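Local coordinates for protein mandalate racemase/muconate lactonizing enzyme (Unidentified, PDB 4E4U) that is of unknown specificity but belongs to the mandelate racemase/muconate lactonizing enzyme family of the enolase superfamily and probably acts on carboxylate substrates as a racemase or related enzyme, at residues P16-M21 / E334-W339; L279-A284 / L290-I295; T297-H302 / T327-I332; N312-A317 / A344-T349. All coordinates share one frame; numbering follows the deposited sequence. Where two conformers were deposited one is given.

From the N terminus, residues 16-21, in the loop between strands 3-12 and 22-30 of the capping domain, meet 334-339, the end of a barrel strand, more than three hundred residues later; contact 1 thus ties the two domains. Within that long loop, contact 2 closes a short one, folding 279-284 back on helix 289-301, and contact 3 follows in series, setting the end of the same helix against the turn 327-332. The two touch through Leu279 and Ala299. Contact 4 (312-317 with 344-349) crosses both contact 3 and contact 1, its segments alternating with theirs. It touches contact 1, where Trp339 CH2 lies 3.5 Å from Ala317 CB, and reaches contact 2 through Asn282 and Asn312.

Contact 1. Residues P16-M21 / E334-W339; sequences PHVGGM and ESIMTW
Two beta turns from different domains meet through Val18 and Ile336 in this enolase-superfamily protein. The first, type II from His17 to Gly20, lies in the loop joining the first two strands of the capping domain, a loop that in relatives covers the active site. The second, type II' from Ile336 to Trp339, follows barrel strand 333-335. Each turn closes by its own backbone bond, Gly20 N to His17 O at 3.0 Å and Trp339 N to Ile336 O at 3.1 Å; no hydrogen bond joins the two, so the contact is apolar. Val18 CG1 does the touching from the loop, its place anti to the backbone N (chi1 -161°) putting it on the side that faces Ile336. It meets Ile336 CG2 at 3.6 Å, the two side chains running past each other in opposite senses, while Met337 comes across it at roughly a right angle with CE 4.2 Å from the same methyl. Met337 also packs on Tyr132, and its side chain lies about 5 Å from a bound 1,4-dimercaptobutane-2,3-diol, probably a crystallisation additive. Beside Val18, Gly19 brings no side chain, and the outer methyl Ile336 CD1 rests 3.9 Å from Gly19 CA.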
loop_
_atom_site.group_PDB
_atom_site.type_symbol
_atom_site.label_atom_id
_atom_site.label_comp_id
_atom_site.label_asym_id
_atom_site.label_seq_id
_atom_site.Cartn_x
_atom_site.Cartn_y
_atom_site.Cartn_z
ATOM N N PRO A 16 10.569 32.563 38.826
ATOM C CA PRO A 16 9.463 31.634 38.566
ATOM C C PRO A 16 9.805 30.461 37.638
ATOM O O PRO A 16 8.901 29.940 36.984
ATOM C CB PRO A 16 8.419 32.537 37.903
ATOM C CG PRO A 16 9.237 33.542 37.160
ATOM C CD PRO A 16 10.495 33.756 37.963
ATOM N N HIS A 17 11.074 30.062 37.585
ATOM C CA HIS A 17 11.500 28.850 36.880
ATOM C C HIS A 17 11.267 28.888 35.363
ATOM O O HIS A 17 10.776 27.922 34.772
ATOM C CB HIS A 17 10.854 27.598 37.505
ATOM C CG HIS A 17 10.873 27.594 39.004
ATOM N ND1 HIS A 17 12.039 27.551 39.736
ATOM C CD2 HIS A 17 9.863 27.624 39.908
ATOM C CE1 HIS A 17 11.750 27.563 41.027
ATOM N NE2 HIS A 17 10.437 27.605 41.157
ATOM N N VAL A 18 11.633 29.997 34.728
ATOM C CA VAL A 18 11.515 30.074 33.277
ATOM C C VAL A 18 12.586 29.201 32.629
ATOM O O VAL A 18 13.783 29.409 32.828
ATOM C CB VAL A 18 11.597 31.518 32.747
ATOM C CG1 VAL A 18 11.010 31.587 31.340
ATOM C CG2 VAL A 18 10.855 32.471 33.663
ATOM N N GLY A 19 12.149 28.210 31.861
ATOM C CA GLY A 19 13.068 27.233 31.312
ATOM C C GLY A 19 13.169 25.998 32.190
ATOM O O GLY A 19 14.030 25.145 31.968
ATOM N N GLY A 20 12.300 25.902 33.195
ATOM C CA GLY A 20 12.208 24.690 33.995
ATOM C C GLY A 20 12.816 24.788 35.380
ATOM O O GLY A 20 13.265 25.851 35.799
ATOM N N MET A 21 12.832 23.669 36.099
ATOM C CA MET A 21 13.285 23.662 37.486
ATOM C C MET A 21 14.805 23.637 37.659
ATOM O O MET A 21 15.331 24.201 38.612
ATOM C CB MET A 21 12.666 22.475 38.230
ATOM C CG MET A 21 11.142 22.458 38.236
ATOM S SD MET A 21 10.438 23.994 38.866
ATOM C CE MET A 21 11.110 24.033 40.522
ATOM N N GLU A 334 13.453 28.090 18.765
ATOM C CA GLU A 334 12.768 28.449 19.990
ATOM C C GLU A 334 13.695 29.247 20.886
ATOM O O GLU A 334 14.845 28.854 21.130
ATOM C CB GLU A 334 12.278 27.207 20.737
ATOM C CG GLU A 334 11.439 27.548 21.970
ATOM C CD GLU A 334 10.572 26.394 22.442
ATOM O OE1 GLU A 334 10.896 25.233 22.113
ATOM O OE2 GLU A 334 9.560 26.655 23.130
ATOM N N SER A 335 13.193 30.376 21.367
ATOM C CA SER A 335 13.916 31.196 22.322
ATOM C C SER A 335 13.109 31.338 23.589
ATOM O O SER A 335 11.879 31.336 23.555
ATOM C CB SER A 335 14.210 32.566 21.726
ATOM O OG SER A 335 15.022 32.415 20.586
ATOM N N ILE A 336 13.802 31.443 24.715
ATOM C CA ILE A 336 13.125 31.675 25.979
ATOM C C ILE A 336 13.146 33.177 26.201
ATOM O O ILE A 336 14.147 33.747 26.636
ATOM C CB ILE A 336 13.756 30.873 27.125
ATOM C CG1 ILE A 336 13.629 29.375 26.812
ATOM C CG2 ILE A 336 13.070 31.202 28.437
ATOM C CD1 ILE A 336 14.293 28.446 27.806
ATOM N N MET A 337 12.033 33.814 25.842
ATOM C CA MET A 337 11.957 35.271 25.753
ATOM C C MET A 337 13.120 35.776 24.902
ATOM O O MET A 337 13.307 35.273 23.795
ATOM C CB MET A 337 11.855 35.908 27.139
ATOM C CG MET A 337 10.569 35.465 27.827
ATOM S SD MET A 337 10.187 36.258 29.375
ATOM C CE MET A 337 11.497 35.602 30.358
ATOM N N THR A 338 13.909 36.729 25.396
ATOM C CA THR A 338 15.034 37.231 24.603
ATOM C C THR A 338 16.398 36.861 25.193
ATOM O O THR A 338 17.385 37.567 24.982
ATOM C CB THR A 338 14.948 38.753 24.380
ATOM O OG1 THR A 338 14.996 39.431 25.639
ATOM C CG2 THR A 338 13.648 39.108 23.674
ATOM N N TRP A 339 16.432 35.749 25.922
ATOM C CA TRP A 339 17.659 35.179 26.491
ATOM C C TRP A 339 18.302 36.039 27.570
ATOM O O TRP A 339 19.512 35.947 27.805
ATOM C CB TRP A 339 18.693 34.847 25.406
ATOM C CG TRP A 339 18.226 33.852 24.383
ATOM C CD1 TRP A 339 18.043 34.077 23.050
ATOM C CD2 TRP A 339 17.898 32.475 24.604
ATOM N NE1 TRP A 339 17.625 32.927 22.427
ATOM C CE2 TRP A 339 17.530 31.923 23.363
ATOM C CE3 TRP A 339 17.881 31.651 25.736
ATOM C CZ2 TRP A 339 17.141 30.589 23.214
ATOM C CZ3 TRP A 339 17.493 30.327 25.590
ATOM C CH2 TRP A 339 17.125 29.810 24.339
#

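Contact 2. Residues L279-A284 / L290-I295; sequences LQLNVA and LEAKKI
Leu281 and Ile295 lie alongside each other with their side chains pointing in opposite senses, and this pair makes the closest approach of the contact: Leu281 CD2 is 3.7 Å from Ile295 CG2. The gamma carbon of Leu281 stands between the backbone N and the carbonyl carbon (chi1 63°), an unusual setting that spreads its two methyls over different helix residues. CD2 goes to Ile295, and CD1 reaches Ala292, one helical turn earlier, at 4.0 Å from Ala292 CB. Leu279 approaches the same isoleucine at a slant, its CD1 3.9 Å from Ile295 CG2, so that branch methyl is touched by two leucines. From the far end of the segment Val283 adds CG1, 4.0 Å from Ala292 CB. The small alanine thus seats one methyl from each of two residues, and all five touching residues are buried. No hydrogen bond crosses. Asn282 faces away from the helix, and its OD1 accepts from Ala284 N at 2.8 Å in an Asx turn just beyond the strand; its ND2 bonds His309 and Asn312. The contact is one beta/alpha unit of the barrel: strand 278-279 lies between parallel strands 255-257 and 305-306, with Phe267 and Leu270 of helix 263-272 packing on Leu279, and Leu323 of helix 314-325 touching Leu281, Val283 and Ala292.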
loop_
_atom_site.group_PDB
_atom_site.type_symbol
_atom_site.label_atom_id
_atom_site.label_comp_id
_atom_site.label_asym_id
_atom_site.label_seq_id
_atom_site.Cartn_x
_atom_site.Cartn_y
_atom_site.Cartn_z
ATOM N N LEU A 279 10.355 19.415 12.366
ATOM C CA LEU A 279 10.962 18.582 13.398
ATOM C C LEU A 279 11.560 19.419 14.510
ATOM O O LEU A 279 12.476 20.218 14.283
ATOM C CB LEU A 279 12.052 17.691 12.809
ATOM C CG LEU A 279 11.648 16.786 11.662
ATOM C CD1 LEU A 279 12.774 15.810 11.338
ATOM C CD2 LEU A 279 10.377 16.033 11.986
ATOM N N GLN A 280 11.044 19.212 15.714
ATOM C CA GLN A 280 11.428 19.984 16.883
ATOM C C GLN A 280 12.393 19.209 17.772
ATOM O O GLN A 280 12.183 19.054 18.977
ATOM C CB GLN A 280 10.181 20.401 17.647
ATOM C CG GLN A 280 9.229 21.211 16.788
ATOM C CD GLN A 280 7.931 21.513 17.481
ATOM O OE1 GLN A 280 7.244 20.609 17.959
ATOM N NE2 GLN A 280 7.571 22.793 17.526
ATOM N N LEU A 281 13.473 18.739 17.170
ATOM C CA LEU A 281 14.514 18.070 17.927
ATOM C C LEU A 281 15.078 19.003 19.002
ATOM O O LEU A 281 15.178 20.223 18.802
ATOM C CB LEU A 281 15.621 17.601 16.973
ATOM C CG LEU A 281 16.391 18.682 16.204
ATOM C CD1 LEU A 281 17.603 19.207 16.971
ATOM C CD2 LEU A 281 16.828 18.162 14.845
ATOM N N ASN A 282 15.449 18.426 20.138
ATOM C CA ASN A 282 16.245 19.132 21.128
ATOM C C ASN A 282 17.635 18.512 21.079
ATOM O O ASN A 282 17.784 17.294 21.290
ATOM C CB ASN A 282 15.622 19.023 22.518
ATOM C CG ASN A 282 16.349 19.866 23.546
ATOM O OD1 ASN A 282 17.574 19.778 23.686
ATOM N ND2 ASN A 282 15.601 20.683 24.278
ATOM N N VAL A 283 18.639 19.332 20.789
ATOM C CA VAL A 283 20.004 18.828 20.594
ATOM C C VAL A 283 20.570 18.175 21.845
ATOM O O VAL A 283 21.506 17.382 21.760
ATOM C CB VAL A 283 20.989 19.918 20.093
ATOM C CG1 VAL A 283 20.566 20.433 18.733
ATOM C CG2 VAL A 283 21.096 21.069 21.095
ATOM N N ALA A 284 20.005 18.520 23.002
ATOM C CA ALA A 284 20.425 17.946 24.282
ATOM C C ALA A 284 19.685 16.648 24.640
ATOM O O ALA A 284 19.915 16.071 25.700
ATOM C CB ALA A 284 20.285 18.979 25.395
ATOM N N LEU A 290 26.105 15.796 16.070
ATOM C CA LEU A 290 26.195 14.996 14.853
ATOM C C LEU A 290 24.889 14.238 14.611
ATOM O O LEU A 290 24.379 14.219 13.492
ATOM C CB LEU A 290 27.397 14.053 14.879
ATOM C CG LEU A 290 27.550 13.206 13.611
ATOM C CD1 LEU A 290 27.661 14.085 12.372
ATOM C CD2 LEU A 290 28.736 12.258 13.719
ATOM N N GLU A 291 24.332 13.635 15.660
ATOM C CA GLU A 291 23.046 12.968 15.514
ATOM C C GLU A 291 21.952 13.961 15.091
ATOM O O GLU A 291 21.097 13.640 14.265
ATOM C CB GLU A 291 22.670 12.219 16.794
ATOM C CG GLU A 291 21.475 11.284 16.646
ATOM C CD GLU A 291 21.767 9.980 15.910
ATOM O OE1 GLU A 291 22.897 9.759 15.403
ATOM O OE2 GLU A 291 20.844 9.152 15.862
ATOM N N ALA A 292 21.992 15.179 15.631
ATOM C CA ALA A 292 21.028 16.199 15.213
ATOM C C ALA A 292 21.205 16.576 13.738
ATOM O O ALA A 292 20.232 16.764 13.018
ATOM C CB ALA A 292 21.126 17.433 16.114
ATOM N N LYS A 293 22.452 16.675 13.290
ATOM C CA LYS A 293 22.736 16.917 11.876
ATOM C C LYS A 293 22.166 15.791 11.013
ATOM O O LYS A 293 21.610 16.038 9.936
ATOM C CB LYS A 293 24.246 17.045 11.655
ATOM C CG LYS A 293 24.661 17.385 10.233
ATOM C CD LYS A 293 24.456 18.858 9.939
ATOM C CE LYS A 293 24.781 19.173 8.493
ATOM N NZ LYS A 293 24.661 20.628 8.201
ATOM N N LYS A 294 22.268 14.556 11.497
ATOM C CA LYS A 294 21.718 13.413 10.775
ATOM C C LYS A 294 20.191 13.500 10.686
ATOM O O LYS A 294 19.597 13.189 9.649
ATOM C CB LYS A 294 22.163 12.102 11.428
ATOM C CG LYS A 294 23.649 11.843 11.239
ATOM C CD LYS A 294 24.096 10.495 11.798
ATOM C CE LYS A 294 25.599 10.284 11.588
ATOM N NZ LYS A 294 26.058 8.992 12.175
ATOM N N ILE A 295 19.556 13.931 11.770
ATOM C CA ILE A 295 18.109 14.122 11.766
ATOM C C ILE A 295 17.721 15.227 10.774
ATOM O O ILE A 295 16.760 15.081 10.009
ATOM C CB ILE A 295 17.603 14.423 13.186
ATOM C CG1 ILE A 295 17.764 13.171 14.050
ATOM C CG2 ILE A 295 16.139 14.904 13.157
ATOM C CD1 ILE A 295 17.742 13.450 15.543
#

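Contact 3. Residues T297-H302 / T327-I332; sequences TLAEVH and TPNFLI
Glu300 and Asn329 face each other across a buried joint between the end of helix 289-301 and the type I turn from Thr327 to Phe330. The packing comes first. The aliphatic part of Glu300 crosses Asn329 at about a right angle; Glu300 CG lies over one face of the amide, 3.5 Å from Asn329 OD1, and the carboxylate and amide planes are turned 37° apart. Pro328 meets the glutamate's end, likewise about perpendicular, its CG 3.4 Å from Glu300 OE2. Ala299 CB comes at the nitrogen end, close to the amide plane, 3.4 Å from Asn329 ND2.

Polar links across the segments run through water. One molecule donates to Glu300 OE1 at 3.0 Å and to Asn329 OD1 at 2.9 Å, joining carboxylate and amide that share no direct bond. Asn329 ND2 is close to Glu300 N, but both are donors; its acceptors are the carbonyls of Ala304 and Ala296. A chi1 of 55° swings the amide toward the helix end, and bonds at both its ends would hold its rotation.

Ionic pairing leads to the assembly: Glu300 OE1 also forms a salt bridge with Lys294 of a second subunit, while Pro328 packs on Glu71 of that subunit and Tyr174 of a third. The arrangement is an alpha-beta loop (helix to strand) at the N-terminal end of the strands of the enolase-type beta/alpha barrel, where the turn after helix 314-325 packs on the end of helix 289-301 and backbone bonds with Ile306 lead toward strand 333-335.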
loop_
_atom_site.group_PDB
_atom_site.type_symbol
_atom_site.label_atom_id
_atom_site.label_comp_id
_atom_site.label_asym_id
_atom_site.label_seq_id
_atom_site.Cartn_x
_atom_site.Cartn_y
_atom_site.Cartn_z
ATOM N N THR A 297 19.277 15.991 8.127
ATOM C CA THR A 297 19.456 15.363 6.822
ATOM C C THR A 297 18.230 14.549 6.401
ATOM O O THR A 297 17.775 14.639 5.248
ATOM C CB THR A 297 20.705 14.461 6.847
ATOM O OG1 THR A 297 21.868 15.279 7.033
ATOM C CG2 THR A 297 20.840 13.663 5.557
ATOM N N LEU A 298 17.695 13.753 7.327
ATOM C CA LEU A 298 16.457 13.023 7.052
ATOM C C LEU A 298 15.361 14.005 6.673
ATOM O O LEU A 298 14.619 13.779 5.717
ATOM C CB LEU A 298 16.009 12.207 8.261
ATOM C CG LEU A 298 16.972 11.145 8.780
ATOM C CD1 LEU A 298 16.349 10.406 9.965
ATOM C CD2 LEU A 298 17.332 10.181 7.661
ATOM N N ALA A 299 15.272 15.109 7.412
ATOM C CA ALA A 299 14.263 16.098 7.095
ATOM C C ALA A 299 14.459 16.630 5.674
ATOM O O ALA A 299 13.491 16.783 4.929
ATOM C CB ALA A 299 14.284 17.219 8.107
ATOM N N GLU A 300 15.705 16.889 5.279
ATOM C CA GLU A 300 15.959 17.439 3.942
ATOM C C GLU A 300 15.363 16.566 2.840
ATOM O O GLU A 300 14.755 17.069 1.895
ATOM C CB GLU A 300 17.450 17.586 3.668
ATOM C CG GLU A 300 18.142 18.704 4.408
ATOM C CD GLU A 300 19.504 18.971 3.807
ATOM O OE1 GLU A 300 20.507 18.487 4.364
ATOM O OE2 GLU A 300 19.565 19.648 2.757
ATOM N N VAL A 301 15.544 15.254 2.944
ATOM C CA VAL A 301 15.123 14.394 1.843
ATOM C C VAL A 301 13.611 14.233 1.788
ATOM O O VAL A 301 13.077 13.834 0.764
ATOM C CB VAL A 301 15.851 13.015 1.802
ATOM C CG1 VAL A 301 17.342 13.224 1.595
ATOM C CG2 VAL A 301 15.559 12.186 3.045
ATOM N N HIS A 302 12.929 14.563 2.886
ATOM C CA HIS A 302 11.464 14.592 2.929
ATOM C C HIS A 302 10.894 15.990 2.687
ATOM O O HIS A 302 9.679 16.194 2.763
ATOM C CB HIS A 302 10.947 14.065 4.269
ATOM C CG HIS A 302 11.153 12.600 4.453
ATOM N ND1 HIS A 302 10.209 11.663 4.100
ATOM C CD2 HIS A 302 12.216 11.906 4.941
ATOM C CE1 HIS A 302 10.668 10.454 4.381
ATOM N NE2 HIS A 302 11.877 10.572 4.886
ATOM N N THR A 327 22.329 24.800 8.850
ATOM C CA THR A 327 21.249 23.933 8.378
ATOM C C THR A 327 20.445 24.611 7.269
ATOM O O THR A 327 19.850 25.656 7.494
ATOM C CB THR A 327 20.298 23.564 9.538
ATOM O OG1 THR A 327 20.992 22.744 10.488
ATOM C CG2 THR A 327 19.087 22.809 9.028
ATOM N N PRO A 328 20.412 24.011 6.068
ATOM C CA PRO A 328 19.724 24.679 4.958
ATOM C C PRO A 328 18.196 24.664 5.081
ATOM O O PRO A 328 17.541 25.552 4.549
ATOM C CB PRO A 328 20.197 23.889 3.730
ATOM C CG PRO A 328 20.543 22.530 4.264
ATOM C CD PRO A 328 21.096 22.773 5.645
ATOM N N ASN A 329 17.644 23.670 5.769
ATOM C CA ASN A 329 16.204 23.543 5.939
ATOM C C ASN A 329 15.752 23.977 7.330
ATOM O O ASN A 329 14.889 23.358 7.954
ATOM C CB ASN A 329 15.743 22.112 5.626
ATOM C CG ASN A 329 16.474 21.050 6.444
ATOM O OD1 ASN A 329 17.652 21.199 6.772
ATOM N ND2 ASN A 329 15.782 19.947 6.734
ATOM N N PHE A 330 16.354 25.055 7.806
ATOM C CA PHE A 330 16.026 25.633 9.102
ATOM C C PHE A 330 14.809 26.541 8.988
ATOM O O PHE A 330 14.762 27.416 8.123
ATOM C CB PHE A 330 17.226 26.434 9.607
ATOM C CG PHE A 330 16.920 27.319 10.786
ATOM C CD1 PHE A 330 16.746 26.781 12.057
ATOM C CD2 PHE A 330 16.828 28.693 10.629
ATOM C CE1 PHE A 330 16.475 27.605 13.150
ATOM C CE2 PHE A 330 16.563 29.516 11.714
ATOM C CZ PHE A 330 16.385 28.973 12.969
ATOM N N LEU A 331 13.837 26.352 9.877
ATOM C CA LEU A 331 12.642 27.205 9.922
ATOM C C LEU A 331 12.751 28.314 10.962
ATOM O O LEU A 331 12.646 29.495 10.636
ATOM C CB LEU A 331 11.397 26.361 10.211
ATOM C CG LEU A 331 10.067 27.088 10.448
ATOM C CD1 LEU A 331 9.689 27.958 9.251
ATOM C CD2 LEU A 331 8.949 26.097 10.757
ATOM N N ILE A 332 12.958 27.937 12.220
ATOM C CA ILE A 332 12.914 28.900 13.318
ATOM C C ILE A 332 13.497 28.243 14.565
ATOM O O ILE A 332 13.469 27.017 14.693
ATOM C CB ILE A 332 11.447 29.356 13.561
ATOM C CG1 ILE A 332 11.366 30.666 14.350
ATOM C CG2 ILE A 332 10.614 28.230 14.186
ATOM C CD1 ILE A 332 9.969 31.271 14.302
HETATM O O HOH W 1 20.118 19.701 7.062
#

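Contact 4. Residues N312-A317 / A344-T349; sequences NGPVGA and AEVVKT
Pro314 presses its ring into the angle between Val346 and Val347, and nearly all the close packing converges on one atom. Pro314 CG is 3.5 Å from Val346 CG1 and 3.6 Å from Val347 CG1. The two valines come differently: Val346 stands about perpendicular to the proline, its CG1 also 3.9 Å from Pro314 CD, whereas Val347 runs past in the opposite sense, its CG1 4.1 Å from Pro314 CB. A chi1 of 80° at Val346 brings the contacting methyl up to the CG-CD edge of the ring. All three residues are buried, and no hydrogen bond links the segments.

Around this knot the fit slackens. The side chain of Val315 makes no close contact with the second segment, and past the valines that segment turns to solvent, where Lys348 and Thr349 are exposed, as is Glu345, just before the valines. Backbone bonds pair Val346 with Asp371 and Lys348 with Glu369.

Pro314 occupies the first turn of helix 314-325, with Gly313 as N-cap and Ala317 N bonding Gly313 O at 3.2 Å. Glu39 of strand 35-40 accepts from Gly313 N and Gly316 N, and Trp23 of strand 22-30 touches the proline. The contact itself lies within the barrel domain, between the start of helix 314-325 and the segment after helix 341-345, next to the interface with the capping domain that is typical of the enolase superfamily.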
loop_
_atom_site.group_PDB
_atom_site.type_symbol
_atom_site.label_atom_id
_atom_site.label_comp_id
_atom_site.label_asym_id
_atom_site.label_seq_id
_atom_site.Cartn_x
_atom_site.Cartn_y
_atom_site.Cartn_z
ATOM N N ASN A 312 15.249 24.849 28.401
ATOM C CA ASN A 312 16.401 24.456 29.195
ATOM C C ASN A 312 17.405 25.604 29.154
ATOM O O ASN A 312 17.025 26.731 28.810
ATOM C CB ASN A 312 16.983 23.098 28.733
ATOM C CG ASN A 312 17.218 23.016 27.234
ATOM O OD1 ASN A 312 16.299 22.748 26.448
ATOM N ND2 ASN A 312 18.465 23.209 26.831
ATOM N N GLY A 313 18.665 25.331 29.493
ATOM C CA GLY A 313 19.652 26.379 29.698
ATOM C C GLY A 313 20.317 26.915 28.442
ATOM O O GLY A 313 20.034 26.475 27.324
ATOM N N PRO A 314 21.223 27.882 28.622
ATOM C CA PRO A 314 21.847 28.541 27.475
ATOM C C PRO A 314 22.939 27.708 26.813
ATOM O O PRO A 314 23.358 28.041 25.710
ATOM C CB PRO A 314 22.446 29.813 28.088
ATOM C CG PRO A 314 22.733 29.421 29.497
ATOM C CD PRO A 314 21.603 28.516 29.895
ATOM N N VAL A 315 23.400 26.643 27.461
ATOM C CA VAL A 315 24.409 25.793 26.831
ATOM C C VAL A 315 23.758 24.940 25.739
ATOM O O VAL A 315 24.248 24.882 24.608
ATOM C CB VAL A 315 25.172 24.934 27.860
ATOM C CG1 VAL A 315 26.087 23.941 27.154
ATOM C CG2 VAL A 315 25.973 25.833 28.814
ATOM N N GLY A 316 22.644 24.294 26.064
ATOM C CA GLY A 316 21.871 23.598 25.051
ATOM C C GLY A 316 21.403 24.551 23.962
ATOM O O GLY A 316 21.383 24.192 22.785
ATOM N N ALA A 317 21.032 25.773 24.342
ATOM C CA ALA A 317 20.637 26.770 23.347
ATOM C C ALA A 317 21.799 27.093 22.407
ATOM O O ALA A 317 21.621 27.152 21.182
ATOM C CB ALA A 317 20.122 28.030 24.020
ATOM N N ALA A 344 21.140 34.679 30.902
ATOM C CA ALA A 344 22.297 35.528 30.669
ATOM C C ALA A 344 23.233 35.470 31.871
ATOM O O ALA A 344 24.455 35.476 31.718
ATOM C CB ALA A 344 21.859 36.958 30.407
ATOM N N GLU A 345 22.665 35.408 33.069
ATOM C CA GLU A 345 23.466 35.477 34.287
ATOM C C GLU A 345 24.412 34.285 34.442
ATOM O O GLU A 345 25.525 34.418 34.949
ATOM C CB GLU A 345 22.560 35.576 35.514
ATOM C CG GLU A 345 23.309 35.975 36.775
ATOM C CD GLU A 345 22.427 35.996 38.004
ATOM O OE1 GLU A 345 21.223 35.681 37.882
ATOM O OE2 GLU A 345 22.941 36.325 39.094
ATOM N N VAL A 346 23.967 33.115 34.000
ATOM C CA VAL A 346 24.715 31.890 34.252
ATOM C C VAL A 346 25.887 31.671 33.278
ATOM O O VAL A 346 26.683 30.746 33.455
ATOM C CB VAL A 346 23.772 30.665 34.294
ATOM C CG1 VAL A 346 23.415 30.199 32.891
ATOM C CG2 VAL A 346 24.377 29.544 35.126
ATOM N N VAL A 347 26.012 32.534 32.270
ATOM C CA VAL A 347 27.119 32.413 31.314
ATOM C C VAL A 347 27.982 33.673 31.274
ATOM O O VAL A 347 27.547 34.747 31.697
ATOM C CB VAL A 347 26.641 32.066 29.886
ATOM C CG1 VAL A 347 26.067 30.651 29.834
ATOM C CG2 VAL A 347 25.641 33.104 29.384
ATOM N N LYS A 348 29.204 33.534 30.764
ATOM C CA LYS A 348 30.146 34.652 30.688
ATOM C C LYS A 348 29.744 35.650 29.605
ATOM O O LYS A 348 29.838 36.861 29.798
ATOM C CB LYS A 348 31.563 34.139 30.425
ATOM C CG LYS A 348 32.098 33.185 31.491
ATOM C CD LYS A 348 32.381 33.895 32.804
ATOM C CE LYS A 348 33.632 34.764 32.713
ATOM N NZ LYS A 348 33.928 35.486 33.989
ATOM N N THR A 349 29.312 35.129 28.461
ATOM C CA THR A 349 28.869 35.951 27.341
ATOM C C THR A 349 27.484 35.474 26.920
ATOM O O THR A 349 27.343 34.394 26.367
ATOM C CB THR A 349 29.821 35.816 26.136
ATOM O OG1 THR A 349 31.126 36.285 26.495
ATOM C CG2 THR A 349 29.309 36.620 24.946
#